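Local coordinates for protein putative methyltransferase (Emericella variicolor, PDB 7DMB) that binds S-adenosyl-L-homocysteine and probably acts as a trans-acting methyltransferase in the biosynthesis of the polyketide calbistrin, at residues A[76-81]-A[89-94]; A[85-90]-A[324-329]; A[314-319]-A[370-375]. All coordinates share one frame; numbering follows the deposited sequence.

Contact 1. Residues A[76-81]-A[89-94]; sequences KLKSAT and KYRNWL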
ATOM      1  N   LYS A  76      -3.375  28.055   6.512  1.00 18.16           N
ATOM      2  CA  LYS A  76      -4.472  27.412   7.219  1.00 23.57           C
ATOM      3  C   LYS A  76      -3.957  26.634   8.428  1.00 22.17           C
ATOM      4  O   LYS A  76      -4.502  26.743   9.535  1.00 23.55           O
ATOM      5  CB  LYS A  76      -5.221  26.492   6.245  1.00 23.76           C
ATOM      6  CG  LYS A  76      -6.726  26.521   6.380  1.00 30.05           C
ATOM      7  CD  LYS A  76      -7.433  25.689   5.304  1.00 37.43           C
ATOM      8  CE  LYS A  76      -8.638  24.948   5.887  1.00 37.67           C
ATOM      9  NZ  LYS A  76      -9.456  24.327   4.851  1.00 27.79           N
ATOM     10  N   LEU A  77      -2.883  25.869   8.237  1.00 20.64           N
ATOM     11  CA  LEU A  77      -2.351  25.057   9.324  1.00 20.44           C
ATOM     12  C   LEU A  77      -1.845  25.923  10.470  1.00 21.19           C
ATOM     13  O   LEU A  77      -2.068  25.602  11.642  1.00 23.88           O
ATOM     14  CB  LEU A  77      -1.237  24.154   8.799  1.00 22.63           C
ATOM     15  CG  LEU A  77      -1.698  22.716   8.533  1.00 20.49           C
ATOM     16  CD1 LEU A  77      -0.587  21.899   7.920  1.00 21.00           C
ATOM     17  CD2 LEU A  77      -2.184  22.095   9.829  1.00 16.64           C
ATOM     18  N   LYS A  78      -1.185  27.042  10.153  1.00 22.87           N
ATOM     19  CA  LYS A  78      -0.532  27.831  11.193  1.00 23.28           C
ATOM     20  C   LYS A  78      -1.542  28.533  12.098  1.00 23.19           C
ATOM     21  O   LYS A  78      -1.332  28.633  13.309  1.00 26.22           O
ATOM     22  CB  LYS A  78       0.418  28.840  10.551  1.00 30.38           C
ATOM     23  CG  LYS A  78       1.611  28.208   9.839  1.00 39.04           C
ATOM     24  CD  LYS A  78       2.085  26.902  10.508  1.00 32.24           C
ATOM     25  CE  LYS A  78       2.941  27.176  11.771  1.00 34.98           C
ATOM     26  NZ  LYS A  78       3.606  25.984  12.378  1.00 28.79           N
ATOM     27  N   SER A  79      -2.652  29.008  11.544  1.00 27.39           N
ATOM     28  CA  SER A  79      -3.669  29.612  12.395  1.00 32.54           C
ATOM     29  C   SER A  79      -4.571  28.584  13.079  1.00 31.27           C
ATOM     30  O   SER A  79      -5.398  28.970  13.917  1.00 31.38           O
ATOM     31  CB  SER A  79      -4.524  30.594  11.588  1.00 25.02           C
ATOM     32  OG  SER A  79      -4.776  30.107  10.283  1.00 35.16           O
ATOM     33  N   ALA A  80      -4.431  27.300  12.765  1.00 27.22           N
ATOM     34  CA  ALA A  80      -5.291  26.278  13.345  1.00 20.87           C
ATOM     35  C   ALA A  80      -4.744  25.783  14.681  1.00 21.43           C
ATOM     36  O   ALA A  80      -3.539  25.834  14.959  1.00 21.97           O
ATOM     37  CB  ALA A  80      -5.453  25.094  12.387  1.00 21.18           C
ATOM     38  N   THR A  81      -5.654  25.279  15.505  1.00 15.75           N
ATOM     39  CA  THR A  81      -5.309  24.662  16.778  1.00 17.53           C
ATOM     40  C   THR A  81      -5.073  23.173  16.547  1.00 19.20           C
ATOM     41  O   THR A  81      -6.022  22.395  16.428  1.00 17.10           O
ATOM     42  CB  THR A  81      -6.412  24.889  17.804  1.00 18.12           C
ATOM     43  OG1 THR A  81      -6.629  26.297  17.966  1.00 22.32           O
ATOM     44  CG2 THR A  81      -6.031  24.268  19.142  1.00 19.62           C
ATOM     45  N   LYS A  89       3.150  17.432  14.652  1.00 21.49           N
ATOM     46  CA  LYS A  89       4.225  16.825  13.875  1.00 22.33           C
ATOM     47  C   LYS A  89       3.981  17.000  12.382  1.00 22.97           C
ATOM     48  O   LYS A  89       4.912  17.322  11.630  1.00 16.87           O
ATOM     49  CB  LYS A  89       4.343  15.344  14.229  1.00 21.50           C
ATOM     50  CG  LYS A  89       4.581  15.087  15.723  1.00 27.82           C
ATOM     51  CD  LYS A  89       5.410  13.828  15.943  1.00 25.70           C
ATOM     52  CE  LYS A  89       5.709  13.618  17.422  1.00 35.08           C
ATOM     53  NZ  LYS A  89       4.568  12.997  18.152  1.00 36.98           N
ATOM     54  N   TYR A  90       2.726  16.814  11.944  1.00 18.17           N
ATOM     55  CA  TYR A  90       2.386  16.962  10.531  1.00 17.63           C
ATOM     56  C   TYR A  90       2.550  18.405  10.072  1.00 17.54           C
ATOM     57  O   TYR A  90       3.137  18.665   9.012  1.00 17.93           O
ATOM     58  CB  TYR A  90       0.956  16.474  10.281  1.00 15.37           C
ATOM     59  CG  TYR A  90       0.514  16.521   8.834  1.00 13.54           C
ATOM     60  CD1 TYR A  90       0.826  15.489   7.960  1.00 16.56           C
ATOM     61  CD2 TYR A  90      -0.232  17.592   8.344  1.00 12.93           C
ATOM     62  CE1 TYR A  90       0.412  15.510   6.628  1.00 12.09           C
ATOM     63  CE2 TYR A  90      -0.656  17.622   7.017  1.00 14.19           C
ATOM     64  CZ  TYR A  90      -0.331  16.576   6.160  1.00 14.03           C
ATOM     65  OH  TYR A  90      -0.741  16.585   4.839  1.00  8.88           O
ATOM     66  N   ARG A  91       2.016  19.357  10.849  1.00 17.02           N
ATOM     67  CA  ARG A  91       2.223  20.774  10.555  1.00 15.11           C
ATOM     68  C   ARG A  91       3.715  21.103  10.452  1.00 20.02           C
ATOM     69  O   ARG A  91       4.162  21.725   9.480  1.00 18.14           O
ATOM     70  CB  ARG A  91       1.548  21.642  11.624  1.00 16.85           C
ATOM     71  CG  ARG A  91       1.929  23.133  11.546  1.00 21.90           C
ATOM     72  CD  ARG A  91       0.977  24.077  12.304  1.00 21.01           C
ATOM     73  NE  ARG A  91       1.061  23.938  13.758  1.00 24.33           N
ATOM     74  CZ  ARG A  91       0.155  24.409  14.614  1.00 23.36           C
ATOM     75  NH1 ARG A  91      -0.904  25.076  14.172  1.00 18.02           N
ATOM     76  NH2 ARG A  91       0.311  24.211  15.919  1.00 27.19           N
ATOM     77  N   ASN A  92       4.505  20.673  11.443  1.00 19.42           N
ATOM     78  CA  ASN A  92       5.945  20.922  11.415  1.00 19.71           C
ATOM     79  C   ASN A  92       6.594  20.265  10.205  1.00 20.04           C
ATOM     80  O   ASN A  92       7.394  20.892   9.502  1.00 16.42           O
ATOM     81  CB  ASN A  92       6.596  20.418  12.705  1.00 20.04           C
ATOM     82  CG  ASN A  92       6.244  21.274  13.911  1.00 26.72           C
ATOM     83  OD1 ASN A  92       5.824  22.434  13.777  1.00 23.59           O
ATOM     84  ND2 ASN A  92       6.418  20.709  15.101  1.00 25.82           N
ATOM     85  N   TRP A  93       6.269  18.988   9.957  1.00 18.35           N
ATOM     86  CA  TRP A  93       6.781  18.310   8.768  1.00 17.61           C
ATOM     87  C   TRP A  93       6.374  19.041   7.493  1.00 16.86           C
ATOM     88  O   TRP A  93       7.202  19.251   6.599  1.00 18.12           O
ATOM     89  CB  TRP A  93       6.292  16.855   8.712  1.00 17.56           C
ATOM     90  CG  TRP A  93       6.619  16.230   7.381  1.00 16.16           C
ATOM     91  CD1 TRP A  93       7.836  15.759   6.977  1.00 17.94           C
ATOM     92  CD2 TRP A  93       5.738  16.071   6.263  1.00 15.67           C
ATOM     93  NE1 TRP A  93       7.762  15.296   5.688  1.00 18.37           N
ATOM     94  CE2 TRP A  93       6.487  15.481   5.223  1.00 18.95           C
ATOM     95  CE3 TRP A  93       4.392  16.364   6.041  1.00 17.10           C
ATOM     96  CZ2 TRP A  93       5.933  15.176   3.983  1.00 19.62           C
ATOM     97  CZ3 TRP A  93       3.839  16.045   4.806  1.00 22.52           C
ATOM     98  CH2 TRP A  93       4.608  15.461   3.796  1.00 17.01           C
ATOM     99  N   LEU A  94       5.104  19.430   7.381  1.00 17.62           N
ATOM    100  CA  LEU A  94       4.659  20.067   6.144  1.00 18.94           C
ATOM    101  C   LEU A  94       5.344  21.415   5.927  1.00 14.56           C
ATOM    102  O   LEU A  94       5.699  21.745   4.794  1.00 16.41           O
ATOM    103  CB  LEU A  94       3.136  20.222   6.130  1.00 18.65           C
ATOM    104  CG  LEU A  94       2.553  20.340   4.713  1.00 17.28           C
ATOM    105  CD1 LEU A  94       3.056  19.237   3.840  1.00 20.42           C
ATOM    106  CD2 LEU A  94       1.048  20.347   4.727  1.00 18.42           C
TER

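Contact 2. Residues A[85-90]-A[324-329]; sequences PHFEKY and VGLLPG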
ATOM      1  N   PRO A  85      -0.723  15.815  19.593  1.00 24.23           N
ATOM      2  CA  PRO A  85       0.706  15.981  19.279  1.00 26.41           C
ATOM      3  C   PRO A  85       1.055  15.630  17.841  1.00 21.56           C
ATOM      4  O   PRO A  85       1.882  16.321  17.239  1.00 22.91           O
ATOM      5  CB  PRO A  85       1.401  15.040  20.283  1.00 28.54           C
ATOM      6  CG  PRO A  85       0.399  14.839  21.386  1.00 30.86           C
ATOM      7  CD  PRO A  85      -0.940  14.883  20.713  1.00 26.85           C
ATOM      8  N   HIS A  86       0.438  14.593  17.259  1.00 20.64           N
ATOM      9  CA  HIS A  86       0.816  14.201  15.903  1.00 21.76           C
ATOM     10  C   HIS A  86       0.331  15.192  14.848  1.00 18.76           C
ATOM     11  O   HIS A  86       0.926  15.265  13.766  1.00 18.08           O
ATOM     12  CB  HIS A  86       0.323  12.785  15.583  1.00 21.28           C
ATOM     13  CG  HIS A  86      -1.134  12.700  15.233  1.00 23.74           C
ATOM     14  ND1 HIS A  86      -2.116  12.490  16.177  1.00 22.66           N
ATOM     15  CD2 HIS A  86      -1.768  12.770  14.037  1.00 19.33           C
ATOM     16  CE1 HIS A  86      -3.295  12.458  15.581  1.00 24.31           C
ATOM     17  NE2 HIS A  86      -3.112  12.619  14.281  1.00 22.45           N
ATOM     18  N   PHE A  87      -0.726  15.955  15.128  1.00 17.75           N
ATOM     19  CA  PHE A  87      -1.115  17.003  14.193  1.00 18.77           C
ATOM     20  C   PHE A  87      -0.036  18.067  14.128  1.00 16.72           C
ATOM     21  O   PHE A  87       0.239  18.621  13.056  1.00 14.71           O
ATOM     22  CB  PHE A  87      -2.454  17.627  14.603  1.00 15.71           C
ATOM     23  CG  PHE A  87      -3.629  16.704  14.449  1.00 15.77           C
ATOM     24  CD1 PHE A  87      -4.611  16.641  15.432  1.00 15.15           C
ATOM     25  CD2 PHE A  87      -3.772  15.918  13.310  1.00 13.86           C
ATOM     26  CE1 PHE A  87      -5.706  15.787  15.291  1.00 15.38           C
ATOM     27  CE2 PHE A  87      -4.861  15.072  13.167  1.00 15.26           C
ATOM     28  CZ  PHE A  87      -5.830  15.007  14.160  1.00 14.04           C
ATOM     29  N   GLU A  88       0.583  18.358  15.282  1.00 20.71           N
ATOM     30  CA  GLU A  88       1.717  19.273  15.350  1.00 20.95           C
ATOM     31  C   GLU A  88       2.898  18.740  14.557  1.00 19.61           C
ATOM     32  O   GLU A  88       3.603  19.502  13.887  1.00 20.10           O
ATOM     33  CB  GLU A  88       2.128  19.484  16.807  1.00 23.92           C
ATOM     34  CG  GLU A  88       1.116  20.189  17.691  1.00 25.71           C
ATOM     35  CD  GLU A  88       1.575  20.218  19.138  1.00 36.28           C
ATOM     36  OE1 GLU A  88       1.119  19.353  19.920  1.00 37.75           O
ATOM     37  OE2 GLU A  88       2.419  21.083  19.483  1.00 36.74           O
ATOM     38  N   LYS A  89       3.150  17.432  14.652  1.00 21.49           N
ATOM     39  CA  LYS A  89       4.225  16.825  13.875  1.00 22.33           C
ATOM     40  C   LYS A  89       3.981  17.000  12.382  1.00 22.97           C
ATOM     41  O   LYS A  89       4.912  17.322  11.630  1.00 16.87           O
ATOM     42  CB  LYS A  89       4.343  15.344  14.229  1.00 21.50           C
ATOM     43  CG  LYS A  89       4.581  15.087  15.723  1.00 27.82           C
ATOM     44  CD  LYS A  89       5.410  13.828  15.943  1.00 25.70           C
ATOM     45  CE  LYS A  89       5.709  13.618  17.422  1.00 35.08           C
ATOM     46  NZ  LYS A  89       4.568  12.997  18.152  1.00 36.98           N
ATOM     47  N   TYR A  90       2.726  16.814  11.944  1.00 18.17           N
ATOM     48  CA  TYR A  90       2.386  16.962  10.531  1.00 17.63           C
ATOM     49  C   TYR A  90       2.550  18.405  10.072  1.00 17.54           C
ATOM     50  O   TYR A  90       3.137  18.665   9.012  1.00 17.93           O
ATOM     51  CB  TYR A  90       0.956  16.474  10.281  1.00 15.37           C
ATOM     52  CG  TYR A  90       0.514  16.521   8.834  1.00 13.54           C
ATOM     53  CD1 TYR A  90       0.826  15.489   7.960  1.00 16.56           C
ATOM     54  CD2 TYR A  90      -0.232  17.592   8.344  1.00 12.93           C
ATOM     55  CE1 TYR A  90       0.412  15.510   6.628  1.00 12.09           C
ATOM     56  CE2 TYR A  90      -0.656  17.622   7.017  1.00 14.19           C
ATOM     57  CZ  TYR A  90      -0.331  16.576   6.160  1.00 14.03           C
ATOM     58  OH  TYR A  90      -0.741  16.585   4.839  1.00  8.88           O
ATOM     59  N   VAL A 324      -1.465  10.514   4.542  1.00 15.75           N
ATOM     60  CA  VAL A 324      -1.826   9.797   5.758  1.00 20.55           C
ATOM     61  C   VAL A 324      -1.116  10.337   6.992  1.00 13.94           C
ATOM     62  O   VAL A 324      -1.348   9.835   8.093  1.00 12.30           O
ATOM     63  CB  VAL A 324      -1.575   8.282   5.604  1.00 19.06           C
ATOM     64  CG1 VAL A 324      -2.270   7.757   4.345  1.00 15.49           C
ATOM     65  CG2 VAL A 324      -0.118   8.032   5.502  1.00 19.27           C
ATOM     66  N   GLY A 325      -0.300  11.379   6.851  1.00 13.51           N
ATOM     67  CA  GLY A 325       0.394  11.951   7.998  1.00 18.61           C
ATOM     68  C   GLY A 325      -0.524  12.476   9.087  1.00 13.69           C
ATOM     69  O   GLY A 325      -0.104  12.604  10.237  1.00 14.59           O
ATOM     70  N   LEU A 326      -1.772  12.782   8.755  1.00 16.76           N
ATOM     71  CA  LEU A 326      -2.698  13.269   9.765  1.00 13.70           C
ATOM     72  C   LEU A 326      -3.187  12.162  10.693  1.00 19.56           C
ATOM     73  O   LEU A 326      -3.884  12.462  11.670  1.00 21.17           O
ATOM     74  CB  LEU A 326      -3.881  13.979   9.076  1.00 15.16           C
ATOM     75  CG  LEU A 326      -3.587  15.382   8.500  1.00 12.59           C
ATOM     76  CD1 LEU A 326      -4.719  15.874   7.598  1.00  9.72           C
ATOM     77  CD2 LEU A 326      -3.304  16.395   9.611  1.00 11.40           C
ATOM     78  N   LEU A 327      -2.817  10.894  10.428  1.00 15.38           N
ATOM     79  CA  LEU A 327      -3.103   9.771  11.322  1.00 18.17           C
ATOM     80  C   LEU A 327      -1.957   9.547  12.310  1.00 21.62           C
ATOM     81  O   LEU A 327      -0.776   9.590  11.917  1.00 20.72           O
ATOM     82  CB  LEU A 327      -3.337   8.493  10.529  1.00 17.80           C
ATOM     83  CG  LEU A 327      -4.367   8.666   9.422  1.00 19.80           C
ATOM     84  CD1 LEU A 327      -4.510   7.386   8.593  1.00 22.07           C
ATOM     85  CD2 LEU A 327      -5.690   9.085  10.045  1.00 17.08           C
ATOM     86  N   PRO A 328      -2.321   9.282  13.578  1.00 24.27           N
ATOM     87  CA  PRO A 328      -1.288   9.071  14.616  1.00 22.01           C
ATOM     88  C   PRO A 328      -0.313   7.956  14.282  1.00 24.11           C
ATOM     89  O   PRO A 328       0.874   8.051  14.614  1.00 19.60           O
ATOM     90  CB  PRO A 328      -2.100   8.716  15.874  1.00 23.14           C
ATOM     91  CG  PRO A 328      -3.548   8.862  15.522  1.00 21.08           C
ATOM     92  CD  PRO A 328      -3.681   8.939  14.040  1.00 18.77           C
ATOM     93  N   GLY A 329      -0.790   6.900  13.623  1.00 18.51           N
ATOM     94  CA  GLY A 329       0.053   5.771  13.296  1.00 22.68           C
ATOM     95  C   GLY A 329       1.197   6.078  12.347  1.00 24.34           C
ATOM     96  O   GLY A 329       2.187   5.344  12.337  1.00 25.35           O
TER

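Contact 3. Residues A[314-319]-A[370-375]; sequences SPPGKY and PPFYYN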
ATOM      1  N   SER A 314       7.548   1.910  -0.740  1.00 14.77           N
ATOM      2  CA  SER A 314       8.749   2.637  -0.339  1.00 15.33           C
ATOM      3  C   SER A 314       9.130   3.689  -1.393  1.00 11.36           C
ATOM      4  O   SER A 314      10.263   3.696  -1.881  1.00 14.66           O
ATOM      5  CB  SER A 314       9.905   1.656  -0.074  1.00 14.97           C
ATOM      6  OG  SER A 314      10.080   0.699  -1.111  1.00 11.82           O
ATOM      7  N   PRO A 315       8.220   4.601  -1.762  1.00 11.18           N
ATOM      8  CA  PRO A 315       8.587   5.612  -2.760  1.00 12.58           C
ATOM      9  C   PRO A 315       9.601   6.585  -2.193  1.00 11.28           C
ATOM     10  O   PRO A 315       9.684   6.777  -0.970  1.00 11.25           O
ATOM     11  CB  PRO A 315       7.243   6.313  -3.047  1.00 10.58           C
ATOM     12  CG  PRO A 315       6.519   6.229  -1.753  1.00 11.07           C
ATOM     13  CD  PRO A 315       6.877   4.853  -1.209  1.00 13.13           C
ATOM     14  N   PRO A 316      10.410   7.209  -3.047  1.00 13.46           N
ATOM     15  CA  PRO A 316      11.342   8.233  -2.540  1.00 15.05           C
ATOM     16  C   PRO A 316      10.647   9.523  -2.138  1.00 16.21           C
ATOM     17  O   PRO A 316      11.132  10.225  -1.241  1.00 16.34           O
ATOM     18  CB  PRO A 316      12.304   8.450  -3.717  1.00 12.37           C
ATOM     19  CG  PRO A 316      11.522   8.047  -4.921  1.00 15.71           C
ATOM     20  CD  PRO A 316      10.631   6.901  -4.468  1.00 13.40           C
ATOM     21  N   GLY A 317       9.519   9.856  -2.764  1.00 14.47           N
ATOM     22  CA  GLY A 317       8.831  11.099  -2.478  1.00 17.70           C
ATOM     23  C   GLY A 317       7.828  10.962  -1.341  1.00 17.55           C
ATOM     24  O   GLY A 317       7.687   9.911  -0.712  1.00 15.10           O
ATOM     25  N   LYS A 318       7.091  12.052  -1.110  1.00 10.40           N
ATOM     26  CA  LYS A 318       6.364  12.243   0.140  1.00 13.47           C
ATOM     27  C   LYS A 318       4.848  12.294  -0.050  1.00 14.83           C
ATOM     28  O   LYS A 318       4.146  12.851   0.804  1.00 11.41           O
ATOM     29  CB  LYS A 318       6.844  13.525   0.831  1.00 16.47           C
ATOM     30  CG  LYS A 318       7.951  13.356   1.876  1.00 22.30           C
ATOM     31  CD  LYS A 318       9.071  12.468   1.407  1.00 20.21           C
ATOM     32  CE  LYS A 318       9.781  11.817   2.592  1.00 32.10           C
ATOM     33  NZ  LYS A 318      10.792  10.807   2.159  1.00 35.89           N
ATOM     34  N   TYR A 319       4.328  11.740  -1.151  1.00 12.46           N
ATOM     35  CA  TYR A 319       2.886  11.795  -1.378  1.00 12.94           C
ATOM     36  C   TYR A 319       2.140  11.029  -0.293  1.00 14.29           C
ATOM     37  O   TYR A 319       1.083  11.466   0.173  1.00 17.00           O
ATOM     38  CB  TYR A 319       2.545  11.261  -2.775  1.00 11.57           C
ATOM     39  CG  TYR A 319       1.053  11.125  -3.065  1.00 15.29           C
ATOM     40  CD1 TYR A 319       0.233  12.237  -3.114  1.00 15.58           C
ATOM     41  CD2 TYR A 319       0.473   9.875  -3.305  1.00 16.72           C
ATOM     42  CE1 TYR A 319      -1.112  12.130  -3.379  1.00 12.50           C
ATOM     43  CE2 TYR A 319      -0.894   9.758  -3.574  1.00 16.61           C
ATOM     44  CZ  TYR A 319      -1.674  10.891  -3.612  1.00 15.22           C
ATOM     45  OH  TYR A 319      -3.021  10.805  -3.865  1.00 15.67           O
ATOM     46  N   PRO A 370      13.216   2.059 -11.135  1.00 19.82           N
ATOM     47  CA  PRO A 370      13.719   2.960 -10.102  1.00 24.13           C
ATOM     48  C   PRO A 370      14.261   4.236 -10.722  1.00 17.24           C
ATOM     49  O   PRO A 370      14.638   4.246 -11.900  1.00 21.46           O
ATOM     50  CB  PRO A 370      14.837   2.142  -9.433  1.00 24.07           C
ATOM     51  CG  PRO A 370      14.650   0.742  -9.901  1.00 21.11           C
ATOM     52  CD  PRO A 370      14.028   0.835 -11.240  1.00 23.74           C
ATOM     53  N   PRO A 371      14.334   5.335  -9.959  1.00 21.89           N
ATOM     54  CA  PRO A 371      14.004   5.376  -8.535  1.00 20.21           C
ATOM     55  C   PRO A 371      12.555   5.746  -8.225  1.00 18.01           C
ATOM     56  O   PRO A 371      12.199   5.713  -7.049  1.00 19.69           O
ATOM     57  CB  PRO A 371      14.944   6.460  -8.016  1.00 18.94           C
ATOM     58  CG  PRO A 371      14.965   7.444  -9.141  1.00 20.85           C
ATOM     59  CD  PRO A 371      14.845   6.639 -10.425  1.00 17.48           C
ATOM     60  N   PHE A 372      11.742   6.101  -9.223  1.00 17.22           N
ATOM     61  CA  PHE A 372      10.414   6.661  -8.953  1.00 19.18           C
ATOM     62  C   PHE A 372       9.369   5.557  -9.095  1.00 18.83           C
ATOM     63  O   PHE A 372       8.609   5.478 -10.062  1.00 14.90           O
ATOM     64  CB  PHE A 372      10.139   7.869  -9.849  1.00 15.06           C
ATOM     65  CG  PHE A 372      10.920   9.099  -9.437  1.00 16.86           C
ATOM     66  CD1 PHE A 372      11.813   9.703 -10.303  1.00 17.77           C
ATOM     67  CD2 PHE A 372      10.779   9.625  -8.160  1.00 17.01           C
ATOM     68  CE1 PHE A 372      12.536  10.833  -9.916  1.00 20.63           C
ATOM     69  CE2 PHE A 372      11.502  10.756  -7.757  1.00 17.04           C
ATOM     70  CZ  PHE A 372      12.379  11.355  -8.637  1.00 17.72           C
ATOM     71  N   TYR A 373       9.351   4.690  -8.093  1.00 20.36           N
ATOM     72  CA  TYR A 373       8.365   3.634  -7.956  1.00 13.57           C
ATOM     73  C   TYR A 373       7.587   3.890  -6.672  1.00 16.09           C
ATOM     74  O   TYR A 373       7.978   4.720  -5.842  1.00 11.08           O
ATOM     75  CB  TYR A 373       9.038   2.253  -7.950  1.00 11.78           C
ATOM     76  CG  TYR A 373       9.746   1.908  -6.664  1.00 13.22           C
ATOM     77  CD1 TYR A 373       9.087   1.240  -5.626  1.00 13.71           C
ATOM     78  CD2 TYR A 373      11.077   2.262  -6.468  1.00 17.96           C
ATOM     79  CE1 TYR A 373       9.741   0.936  -4.436  1.00 15.38           C
ATOM     80  CE2 TYR A 373      11.737   1.960  -5.282  1.00 15.63           C
ATOM     81  CZ  TYR A 373      11.076   1.305  -4.269  1.00 14.47           C
ATOM     82  OH  TYR A 373      11.766   1.031  -3.099  1.00 10.50           O
ATOM     83  N   TYR A 374       6.458   3.192  -6.513  1.00 14.40           N
ATOM     84  CA  TYR A 374       5.691   3.294  -5.277  1.00 14.70           C
ATOM     85  C   TYR A 374       5.752   2.013  -4.453  1.00 14.92           C
ATOM     86  O   TYR A 374       6.279   2.037  -3.333  1.00 17.55           O
ATOM     87  CB  TYR A 374       4.238   3.714  -5.587  1.00 14.42           C
ATOM     88  CG  TYR A 374       4.088   5.232  -5.548  1.00 13.74           C
ATOM     89  CD1 TYR A 374       3.732   5.889  -4.368  1.00 12.73           C
ATOM     90  CD2 TYR A 374       4.350   6.013  -6.680  1.00 15.14           C
ATOM     91  CE1 TYR A 374       3.604   7.279  -4.322  1.00 13.77           C
ATOM     92  CE2 TYR A 374       4.240   7.411  -6.636  1.00 17.68           C
ATOM     93  CZ  TYR A 374       3.864   8.036  -5.455  1.00 13.80           C
ATOM     94  OH  TYR A 374       3.743   9.408  -5.394  1.00 16.05           O
ATOM     95  N   ASN A 375       5.293   0.884  -5.003  1.00 14.76           N
ATOM     96  CA  ASN A 375       5.249  -0.401  -4.312  1.00 13.11           C
ATOM     97  C   ASN A 375       6.424  -1.300  -4.704  1.00 12.71           C
ATOM     98  O   ASN A 375       6.747  -1.443  -5.890  1.00 12.47           O
ATOM     99  CB  ASN A 375       3.952  -1.137  -4.647  1.00 10.44           C
ATOM    100  CG  ASN A 375       2.812  -0.785  -3.732  1.00 12.45           C
ATOM    101  OD1 ASN A 375       2.989  -0.622  -2.536  1.00 13.97           O
ATOM    102  ND2 ASN A 375       1.611  -0.709  -4.289  1.00 14.85           N
TER
HETATM  103  O   HOH W   1       5.691  10.269  -3.788  1.00 11.19           O

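Contact 1. Residues A[76-81]-A[89-94]
R91 reaches from helix 85-101 to the C-terminal end of helix 56-79 and binds the carbonyls of L77 and A80. Its CG stands anti to the backbone N (chi1 169°), which sends the chain across the gap. CB passes L77 CD2 at 4.2 Å. Beyond it, CG and CD run beside the folded end of K78, whose bends at chi2 and chi3 fold K78 NZ back to 3.2 Å from R91 CD. R91 NE is also close to that amine, an approach of like charges that is probably unfavourable in itself. A bend at chi3 (69°) then turns the guanidinium edge-on to the backbone. NH1 donates to L77 O at 2.8 Å and to A80 O at 2.9 Å, both acceptors lying near the guanidinium plane. L77 O is gripped from opposite faces of its plane, by R91 NH1 and by A80 N of its own turn. A positive group here would be favoured by the negative end of the helix dipole. Deeper in, L77 CD1 touches L94 CD2 at 3.9 Å, the two leucines crossing at about a right angle, and Y90 CD2 obliquely at 4.3 Å. The contact thus fastens together two consecutive helices joined by a short connection. Helix 140-157 flanks them, its V153 packing on L77 and V157 on A80.

Contact 2. Residues A[85-90]-A[324-329]
H86 NE2 donates to L326 O at 2.7 Å with an N-H...O angle of 135°. A chi1 of 79° sets the imidazole between the backbone N and the carbonyl carbon, turning NE2 toward that oxygen. The oxygen lies near the imidazole plane, whereas the donor sits above the carbonyl plane, so the bond is bent and uses no lone-pair direction. P328 lies over one face of the same ring, its CG 4.0 Å from the centroid in a CH-pi contact, and F87 CG flanks the opposite face. L326 O also meets F87 CE2 at 3.2 Å. The L326 side chain fits between two aromatics: CG sits over the centre of the Y90 ring, 4.0 Å from its centroid, while CD2 touches F87 CD2 at 3.8 Å. The backbone of G325 presses obliquely on Y90, with C at 3.5 Å from CD1. Further out, a type I turn from V324 to L327 presents the L326 carbonyl. W331 NE1 holds G325 O, and Y90 OH donates to F322 O, anchoring the ring's far end. The turn lies between strands 306-313 and 358-366 of a class I methyltransferase fold (strand order 3-2-1-4-5-7-6) and docks that connection on helix 85-101.

Contact 3. Residues A[314-319]-A[370-375]
P315 lies over one face of the Y374 ring, CB 4.1 Å from the centroid and offset toward the rim, in a CH-pi contact. W179 meets Y374 edge-to-face. The F372 ring carries P371 CG on one face, and P316 CG approaches its CD2 obliquely at 3.7 Å, proline and phenylalanine crossing at about a right angle. At the edge of the Y373 ring, near its plane, lies S314 OG, which accepts a hydrogen bond of 2.6 Å from Y373 OH. Both residues place the first side-chain branch between the backbone N and the carbonyl carbon (chi1 48° in S314, 75° in Y373), and this brings the two hydroxyls together. Beside that pair, S314 N donates to Y374 O at 2.9 Å, nearly along the C=O axis. This bond carries on the antiparallel pairing of the neighbouring strands 306-313 and 375-382 into the loops. P315 CA adds a C-H...O contact to Y373 O at 3.3 Å. At the far end Y374 OH reaches Y319 CB and accepts from a water at 2.7 Å; the same water takes a weak bond from Y319 N in the first turn of helix 319-324. D367 accepts from the backbone N of both Y374 and N375, which probably steadies the chain where strand 375-382 begins. With two prolines facing it in succession, the 370-375 loop meets a surface lacking backbone N-H donors at those positions. The loops are therefore joined by proline-on-ring packing together with two direct hydrogen bonds, one C-H...O contact and a water.

Contacts 1 and 2 share helix 85-101, with their centres 10 Å apart, and Y90 takes part in both. Contact 2 is the buried one; contacts 1 and 3 are only partly buried. Contact 1 ties neighbours in sequence, whereas contact 2 brings helix 85-101 against the loop after helix 319-324, over 230 residues away. Contact 3 joins loops at the ends of adjacent sheet strands, about 24 Å from contact 1 between centres, yet W93 CZ2 packs on K318 CG at 3.4 Å. A charged guanidinium serves the partly exposed helix end in contact 1, an imidazole serves the interior in contact 2, and tyrosine hydroxyls with prolines serve contact 3.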